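Local coordinates for 3-oxoacyl-(acyl-carrier protein) synthase II (Thermus thermophilus, PDB 1J3N), which probably catalyses the condensation step of fatty acid elongation, joining an acyl chain to malonyl carried on acyl-carrier protein, and works as a homodimer, at residues V98-G103 against Y148-P153; L168-R173 against F258-D263; V295-A300 against M328-K333. All coordinates share one frame; numbering follows the deposited sequence.

Interaction 1: V98-G103 against Y148-P153; sequences VGTLVG and YGFTGP
Val98, Gly99 and Thr100, at the start of strand 98-103 in the N-terminal half of the thiolase-type fold, receive the loop that runs on from helix 139-148. Val98 meets Phe150 through one methyl. CG1 stands over the ring centre, 3.4 Å from the centroid of the Phe150 ring and 13° off its normal, a CH-pi contact. With CG1 anti to the backbone N (chi1 178°), this branch is the one over the face. Tyr148 CB lies over the centre of the opposite face, holding the ring between the two. Thr100 CG2 comes to the ring edge, 4.0 Å from Phe150 CD2. The loop after the helix then draws alongside the strand. Gly152 N gives a weak, bent bond to Val98 O at 3.0 Å, and Thr100 N gives a straighter one (163°) to Pro153 O, also at 3.0 Å, in the carbonyl plane. Gly152 fits close to the strand because it has no side chain. A beta carbon there would come 2.5 Å from Val98 O. A water joins the polar groups. It accepts from Thr100 OG1 at 2.8 Å and donates to Phe150 O at 3.1 Å and Gly152 O at 2.9 Å. Thr100 OG1 is also hydrogen-bonded to Ser154 OG, and Thr151 O to Arg283 of the second subunit.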
loop_
_atom_site.group_PDB
_atom_site.type_symbol
_atom_site.label_atom_id
_atom_site.label_comp_id
_atom_site.label_asym_id
_atom_site.label_seq_id
_atom_site.Cartn_x
_atom_site.Cartn_y
_atom_site.Cartn_z
ATOM N N VAL A 98 2.873 19.419 -1.094
ATOM C CA VAL A 98 3.868 18.411 -0.770
ATOM C C VAL A 98 3.181 17.133 -0.326
ATOM O O VAL A 98 2.399 17.133 0.626
ATOM C CB VAL A 98 4.811 18.866 0.353
ATOM C CG1 VAL A 98 5.800 17.749 0.672
ATOM C CG2 VAL A 98 5.561 20.117 -0.074
ATOM N N GLY A 99 3.483 16.047 -1.029
ATOM C CA GLY A 99 2.895 14.764 -0.701
ATOM C C GLY A 99 3.906 13.853 -0.040
ATOM O O GLY A 99 5.112 14.136 -0.029
ATOM N N THR A 100 3.408 12.754 0.515
ATOM C CA THR A 100 4.241 11.776 1.192
ATOM C C THR A 100 3.812 10.377 0.747
ATOM O O THR A 100 2.617 10.086 0.644
ATOM C CB THR A 100 4.104 11.903 2.731
ATOM O OG1 THR A 100 2.727 11.854 3.092
ATOM C CG2 THR A 100 4.673 13.218 3.224
ATOM N N LEU A 101 4.788 9.517 0.469
ATOM C CA LEU A 101 4.498 8.162 0.028
ATOM C C LEU A 101 5.678 7.241 0.325
ATOM O O LEU A 101 6.479 6.924 -0.557
ATOM C CB LEU A 101 4.193 8.148 -1.475
ATOM C CG LEU A 101 3.022 7.249 -1.926
ATOM C CD1 LEU A 101 2.902 7.286 -3.448
ATOM C CD2 LEU A 101 3.236 5.821 -1.454
ATOM N N VAL A 102 5.783 6.823 1.578
ATOM C CA VAL A 102 6.856 5.928 1.993
ATOM C C VAL A 102 6.207 4.596 2.322
ATOM O O VAL A 102 5.390 4.502 3.242
ATOM C CB VAL A 102 7.592 6.477 3.220
ATOM C CG1 VAL A 102 8.740 5.546 3.603
ATOM C CG2 VAL A 102 8.139 7.864 2.906
ATOM N N GLY A 103 6.541 3.574 1.543
ATOM C CA GLY A 103 5.952 2.271 1.777
ATOM C C GLY A 103 6.809 1.394 2.666
ATOM O O GLY A 103 7.907 1.781 3.070
ATOM N N TYR A 148 6.150 17.595 9.349
ATOM C CA TYR A 148 6.401 18.778 8.531
ATOM C C TYR A 148 5.164 19.564 8.096
ATOM O O TYR A 148 5.287 20.621 7.487
ATOM C CB TYR A 148 7.208 18.380 7.292
ATOM C CG TYR A 148 8.535 17.724 7.611
ATOM C CD1 TYR A 148 9.535 18.416 8.299
ATOM C CD2 TYR A 148 8.790 16.412 7.230
ATOM C CE1 TYR A 148 10.756 17.807 8.598
ATOM C CE2 TYR A 148 10.002 15.799 7.521
ATOM C CZ TYR A 148 10.981 16.500 8.204
ATOM O OH TYR A 148 12.180 15.885 8.488
ATOM N N GLY A 149 3.981 19.051 8.402
ATOM C CA GLY A 149 2.757 19.739 8.029
ATOM C C GLY A 149 2.417 19.656 6.549
ATOM O O GLY A 149 1.715 20.522 6.027
ATOM N N PHE A 150 2.917 18.624 5.871
ATOM C CA PHE A 150 2.651 18.438 4.448
ATOM C C PHE A 150 1.233 17.907 4.306
ATOM O O PHE A 150 0.932 16.796 4.749
ATOM C CB PHE A 150 3.641 17.436 3.842
ATOM C CG PHE A 150 5.092 17.851 3.941
ATOM C CD1 PHE A 150 5.463 19.190 3.850
ATOM C CD2 PHE A 150 6.093 16.888 4.040
ATOM C CE1 PHE A 150 6.795 19.569 3.850
ATOM C CE2 PHE A 150 7.438 17.249 4.040
ATOM C CZ PHE A 150 7.796 18.593 3.944
ATOM N N THR A 151 0.351 18.693 3.691
ATOM C CA THR A 151 -1.040 18.276 3.552
ATOM C C THR A 151 -1.441 17.776 2.162
ATOM O O THR A 151 -2.636 17.657 1.852
ATOM C CB THR A 151 -2.000 19.410 3.963
ATOM O OG1 THR A 151 -1.777 20.544 3.122
ATOM C CG2 THR A 151 -1.765 19.808 5.426
ATOM N N GLY A 152 -0.444 17.510 1.325
ATOM C CA GLY A 152 -0.711 16.965 0.008
ATOM C C GLY A 152 -1.040 15.489 0.207
ATOM O O GLY A 152 -0.918 14.978 1.331
ATOM N N PRO A 153 -1.456 14.767 -0.846
ATOM C CA PRO A 153 -1.786 13.342 -0.716
ATOM C C PRO A 153 -0.763 12.551 0.111
ATOM O O PRO A 153 0.443 12.707 -0.073
ATOM C CB PRO A 153 -1.842 12.878 -2.168
ATOM C CG PRO A 153 -2.424 14.071 -2.859
ATOM C CD PRO A 153 -1.648 15.226 -2.235
HETATM O O HOH W 1 1.420 14.283 2.960
#

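Interaction 2: L168-R173 against F258-D263; sequences LGSALR and FGRSAD
Gly169 and Phe258 make the centre of this helix-on-sheet contact. Helix 163-176 packs on strand 253-262, and the axes of 168-173 and 258-262 come within 8.9 Å. The main contact is CH-pi. Gly169 CA sits 3.4 Å from the centroid of the Phe258 ring, almost on the normal. A side chain on Gly169 would run into the ring, and its lack lets the helix backbone come right up to that face. Phe258 points its CB toward the helix, and chi1 of 178° sets CG anti to the backbone N. The apolar part is small: Leu172 CD2 touches Phe258 CB at 3.7 Å, the two side chains sliding past each other in opposite directions. Two guanidinium groups make the polar part. Arg173 NE lies in the ring plane at its edge, 3.8 Å from Phe258 CD2, with the guanidinium tilted 60° to the ring. Arg260, two residues on along the strand, lays its guanidinium plane over Phe258 CZ, off-centre. An alanine at Phe258 would probably open a gap beneath Gly169 and take away the ring that Arg173 NE and the Arg260 guanidinium rest against. Arg173 NH1 is hydrogen-bonded to Gln176 OE1. Glu179 of the second subunit forms salt bridges with both arginines, and Asp166 forms one with Arg260. With no hydrogen bond across it, the contact rests on the CH-pi and van der Waals packing of Phe258, while the two arginine charges are paired partly across the dimer interface.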
loop_
_atom_site.group_PDB
_atom_site.type_symbol
_atom_site.label_atom_id
_atom_site.label_comp_id
_atom_site.label_asym_id
_atom_site.label_seq_id
_atom_site.Cartn_x
_atom_site.Cartn_y
_atom_site.Cartn_z
ATOM N N LEU A 168 7.850 4.982 -5.413
ATOM C CA LEU A 168 8.493 6.049 -6.172
ATOM C C LEU A 168 7.759 6.301 -7.486
ATOM O O LEU A 168 7.511 7.446 -7.861
ATOM C CB LEU A 168 9.966 5.695 -6.439
ATOM C CG LEU A 168 10.889 5.942 -5.237
ATOM C CD1 LEU A 168 12.295 5.408 -5.499
ATOM C CD2 LEU A 168 10.922 7.448 -4.965
ATOM N N GLY A 169 7.411 5.226 -8.185
ATOM C CA GLY A 169 6.694 5.370 -9.441
ATOM C C GLY A 169 5.314 5.958 -9.215
ATOM O O GLY A 169 4.801 6.702 -10.046
ATOM N N SER A 170 4.702 5.631 -8.083
ATOM C CA SER A 170 3.379 6.162 -7.768
ATOM C C SER A 170 3.455 7.656 -7.433
ATOM O O SER A 170 2.489 8.392 -7.639
ATOM C CB SER A 170 2.759 5.390 -6.600
ATOM O OG SER A 170 2.526 4.032 -6.954
ATOM N N ALA A 171 4.598 8.090 -6.902
ATOM C CA ALA A 171 4.802 9.501 -6.564
ATOM C C ALA A 171 5.054 10.209 -7.882
ATOM O O ALA A 171 4.645 11.349 -8.077
ATOM C CB ALA A 171 6.010 9.672 -5.632
ATOM N N LEU A 172 5.743 9.519 -8.786
ATOM C CA LEU A 172 6.008 10.062 -10.114
ATOM C C LEU A 172 4.672 10.450 -10.729
ATOM O O LEU A 172 4.511 11.559 -11.239
ATOM C CB LEU A 172 6.676 9.009 -11.006
ATOM C CG LEU A 172 6.736 9.309 -12.512
ATOM C CD1 LEU A 172 7.687 10.475 -12.787
ATOM C CD2 LEU A 172 7.206 8.067 -13.256
ATOM N N ARG A 173 3.712 9.531 -10.665
ATOM C CA ARG A 173 2.380 9.756 -11.231
ATOM C C ARG A 173 1.665 10.918 -10.568
ATOM O O ARG A 173 1.045 11.734 -11.230
ATOM C CB ARG A 173 1.526 8.494 -11.096
ATOM C CG ARG A 173 2.056 7.311 -11.875
ATOM C CD ARG A 173 2.320 7.652 -13.342
ATOM N NE ARG A 173 2.636 6.448 -14.107
ATOM C CZ ARG A 173 3.464 6.409 -15.146
ATOM N NH1 ARG A 173 4.077 7.513 -15.560
ATOM N NH2 ARG A 173 3.684 5.260 -15.774
ATOM N N PHE A 258 8.315 4.384 -15.551
ATOM C CA PHE A 258 7.751 3.557 -14.493
ATOM C C PHE A 258 7.016 2.390 -15.161
ATOM O O PHE A 258 6.103 2.592 -15.959
ATOM C CB PHE A 258 6.793 4.405 -13.641
ATOM C CG PHE A 258 6.100 3.647 -12.539
ATOM C CD1 PHE A 258 6.774 2.677 -11.800
ATOM C CD2 PHE A 258 4.778 3.943 -12.206
ATOM C CE1 PHE A 258 6.137 2.015 -10.735
ATOM C CE2 PHE A 258 4.138 3.295 -11.152
ATOM C CZ PHE A 258 4.818 2.332 -10.414
ATOM N N GLY A 259 7.442 1.169 -14.863
ATOM C CA GLY A 259 6.797 0.019 -15.472
ATOM C C GLY A 259 6.474 -1.065 -14.472
ATOM O O GLY A 259 7.299 -1.416 -13.630
ATOM N N ARG A 260 5.269 -1.604 -14.570
ATOM C CA ARG A 260 4.834 -2.645 -13.658
ATOM C C ARG A 260 4.134 -3.800 -14.354
ATOM O O ARG A 260 3.542 -3.635 -15.418
ATOM C CB ARG A 260 3.906 -2.049 -12.607
ATOM C CG ARG A 260 4.624 -1.199 -11.576
ATOM C CD ARG A 260 3.640 -0.678 -10.558
ATOM N NE ARG A 260 2.577 0.085 -11.199
ATOM C CZ ARG A 260 1.594 0.699 -10.544
ATOM N NH1 ARG A 260 1.542 0.634 -9.220
ATOM N NH2 ARG A 260 0.670 1.386 -11.214
ATOM N N SER A 261 4.204 -4.970 -13.732
ATOM C CA SER A 261 3.571 -6.159 -14.260
ATOM C C SER A 261 3.415 -7.166 -13.118
ATOM O O SER A 261 3.884 -6.925 -12.000
ATOM C CB SER A 261 4.428 -6.763 -15.373
ATOM O OG SER A 261 5.428 -7.611 -14.841
ATOM N N ALA A 262 2.746 -8.282 -13.399
ATOM C CA ALA A 262 2.549 -9.331 -12.407
ATOM C C ALA A 262 2.933 -10.664 -13.020
ATOM O O ALA A 262 2.642 -10.936 -14.188
ATOM C CB ALA A 262 1.088 -9.371 -11.924
ATOM N N ASP A 263 3.627 -11.477 -12.234
ATOM C CA ASP A 263 4.043 -12.800 -12.679
ATOM C C ASP A 263 2.807 -13.664 -12.834
ATOM O O ASP A 263 2.702 -14.458 -13.774
ATOM C CB ASP A 263 4.956 -13.461 -11.640
ATOM C CG ASP A 263 6.415 -13.136 -11.842
ATOM O OD1 ASP A 263 6.746 -12.414 -12.805
ATOM O OD2 ASP A 263 7.233 -13.617 -11.030
#

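Interaction 3: V295-A300 against M328-K333; sequences VGYINA and MVSSTK
Tyr297 and Ser330 meet on one face of two parallel strands, 297-299 and 328-330, whose short axes differ by 15°. Met328 lies on this face too. Tyr297 has CG anti to the backbone N (chi1 176°), and its ring runs lengthwise up the strands toward Ser330. CD1 comes 3.2 Å from Met328 O, and the hydroxyl at the far end donates to Ser330 OG at 2.7 Å. That oxygen sits in the ring plane at its edge and is also hydrogen-bonded to Pro361 O. Met328 is a bump at the other end. Its chain bends at the sulfur (chi3 -77°), and CE comes back to within 3.7 Å of Gly296 O. On the other face, Val329 pushes CG1 into the dip between Ile298 and Ala300. This methyl is 3.6 Å from Ala300 CB and also touches Ile298 O, while CG2 faces Ile298 CB. The backbones join between the two faces. Met328 N bonds to Gly296 O, Ile298 N to Met328 O at 3.0 Å, and Ala300 N to Ser330 O at 3.2 Å. Ser330 N to Ile298 O is weak at 3.4 Å. Past the paired part, a water bridges the two segments, donating to Ala300 O and accepting from Thr332 N. The two strands belong to a beta-alpha-beta crossover, and the connecting helix 306-324 covers the Ile298 side through Ile316 and Phe320. Strand 388-394 bonds to the other edge of 297-299. Helix 343-357 packs on Asn299 and Thr332, while Ile360 of strand 359-360 touches both Tyr297 and Met328.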
loop_
_atom_site.group_PDB
_atom_site.type_symbol
_atom_site.label_atom_id
_atom_site.label_comp_id
_atom_site.label_asym_id
_atom_site.label_seq_id
_atom_site.Cartn_x
_atom_site.Cartn_y
_atom_site.Cartn_z
ATOM N N VAL A 295 19.811 2.125 -23.015
ATOM C CA VAL A 295 20.119 1.860 -21.615
ATOM C C VAL A 295 21.544 1.341 -21.494
ATOM O O VAL A 295 21.952 0.464 -22.252
ATOM C CB VAL A 295 19.145 0.811 -21.011
ATOM C CG1 VAL A 295 19.574 0.438 -19.592
ATOM C CG2 VAL A 295 17.734 1.371 -21.000
ATOM N N GLY A 296 22.294 1.896 -20.546
ATOM C CA GLY A 296 23.666 1.470 -20.333
ATOM C C GLY A 296 23.908 0.832 -18.975
ATOM O O GLY A 296 24.950 0.215 -18.753
ATOM N N TYR A 297 22.949 0.977 -18.064
ATOM C CA TYR A 297 23.066 0.401 -16.725
ATOM C C TYR A 297 21.745 -0.136 -16.170
ATOM O O TYR A 297 20.688 0.449 -16.398
ATOM C CB TYR A 297 23.611 1.444 -15.740
ATOM C CG TYR A 297 23.664 0.958 -14.307
ATOM C CD1 TYR A 297 24.344 -0.215 -13.980
ATOM C CD2 TYR A 297 23.056 1.680 -13.272
ATOM C CE1 TYR A 297 24.429 -0.659 -12.667
ATOM C CE2 TYR A 297 23.134 1.239 -11.943
ATOM C CZ TYR A 297 23.827 0.069 -11.654
ATOM O OH TYR A 297 23.959 -0.372 -10.355
ATOM N N ILE A 298 21.824 -1.252 -15.446
ATOM C CA ILE A 298 20.658 -1.855 -14.817
ATOM C C ILE A 298 20.981 -2.227 -13.385
ATOM O O ILE A 298 21.834 -3.086 -13.142
ATOM C CB ILE A 298 20.196 -3.152 -15.514
ATOM C CG1 ILE A 298 19.783 -2.874 -16.961
ATOM C CG2 ILE A 298 19.020 -3.745 -14.753
ATOM C CD1 ILE A 298 19.223 -4.101 -17.682
ATOM N N ASN A 299 20.328 -1.576 -12.430
ATOM C CA ASN A 299 20.558 -1.932 -11.038
ATOM C C ASN A 299 19.628 -3.106 -10.835
ATOM O O ASN A 299 18.427 -2.936 -10.646
ATOM C CB ASN A 299 20.196 -0.792 -10.082
ATOM C CG ASN A 299 20.505 -1.138 -8.637
ATOM O OD1 ASN A 299 19.722 -1.812 -7.961
ATOM N ND2 ASN A 299 21.664 -0.701 -8.163
ATOM N N ALA A 300 20.198 -4.303 -10.910
ATOM C CA ALA A 300 19.437 -5.530 -10.780
ATOM C C ALA A 300 18.802 -5.737 -9.421
ATOM O O ALA A 300 19.175 -5.107 -8.434
ATOM C CB ALA A 300 20.322 -6.717 -11.106
ATOM N N MET A 328 25.718 -2.977 -18.418
ATOM C CA MET A 328 26.492 -3.121 -17.195
ATOM C C MET A 328 25.412 -3.366 -16.158
ATOM O O MET A 328 24.447 -2.605 -16.075
ATOM C CB MET A 328 27.262 -1.843 -16.850
ATOM C CG MET A 328 28.511 -1.622 -17.683
ATOM S SD MET A 328 29.451 -0.197 -17.110
ATOM C CE MET A 328 28.447 1.141 -17.805
ATOM N N VAL A 329 25.559 -4.436 -15.387
ATOM C CA VAL A 329 24.567 -4.770 -14.380
ATOM C C VAL A 329 25.259 -4.997 -13.044
ATOM O O VAL A 329 26.270 -5.696 -12.975
ATOM C CB VAL A 329 23.793 -6.066 -14.773
ATOM C CG1 VAL A 329 22.609 -6.281 -13.837
ATOM C CG2 VAL A 329 23.316 -5.981 -16.220
ATOM N N SER A 330 24.741 -4.388 -11.984
ATOM C CA SER A 330 25.337 -4.604 -10.669
ATOM C C SER A 330 24.244 -4.691 -9.613
ATOM O O SER A 330 23.176 -4.087 -9.749
ATOM C CB SER A 330 26.350 -3.497 -10.323
ATOM O OG SER A 330 25.732 -2.336 -9.802
ATOM N N SER A 331 24.506 -5.470 -8.573
ATOM C CA SER A 331 23.540 -5.634 -7.504
ATOM C C SER A 331 24.021 -4.991 -6.220
ATOM O O SER A 331 25.045 -5.389 -5.658
ATOM C CB SER A 331 23.261 -7.115 -7.250
ATOM O OG SER A 331 22.404 -7.276 -6.131
ATOM N N THR A 332 23.267 -3.997 -5.765
ATOM C CA THR A 332 23.577 -3.291 -4.532
ATOM C C THR A 332 23.486 -4.300 -3.381
ATOM O O THR A 332 24.253 -4.240 -2.415
ATOM C CB THR A 332 22.551 -2.158 -4.282
ATOM O OG1 THR A 332 22.549 -1.262 -5.401
ATOM C CG2 THR A 332 22.892 -1.382 -3.005
ATOM N N LYS A 333 22.554 -5.243 -3.514
ATOM C CA LYS A 333 22.325 -6.256 -2.488
ATOM C C LYS A 333 23.560 -7.069 -2.125
ATOM O O LYS A 333 23.589 -7.739 -1.093
ATOM C CB LYS A 333 21.195 -7.190 -2.918
ATOM C CG LYS A 333 19.845 -6.492 -3.059
ATOM C CD LYS A 333 18.698 -7.501 -3.156
ATOM C CE LYS A 333 17.333 -6.807 -3.157
ATOM N NZ LYS A 333 17.114 -5.947 -4.355
HETATM O O HOH W 2 20.466 -3.828 -6.431
#

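In the fold
All three contacts reach one mixed sheet. Interactions 1 and 2 have centres 18 Å apart and touch: Leu101 CD1 of strand 98-103 lies 3.7 Å from Ser170 CB of helix 163-176. Both also border the second subunit, whose Arg260 packs on Pro153. Interaction 3 meets no other chain. Its centre is 18 Å from that of interaction 2, with nearest atoms about 11 Å apart, and 30 Å from that of interaction 1, beyond the chain's centre. Lys333, at its end, is hydrogen-bonded to His301 O, forms a salt bridge with Glu347 and touches His338. In related condensing enzymes such a lysine and two histidines line the active site, so interaction 3 probably lies beside it.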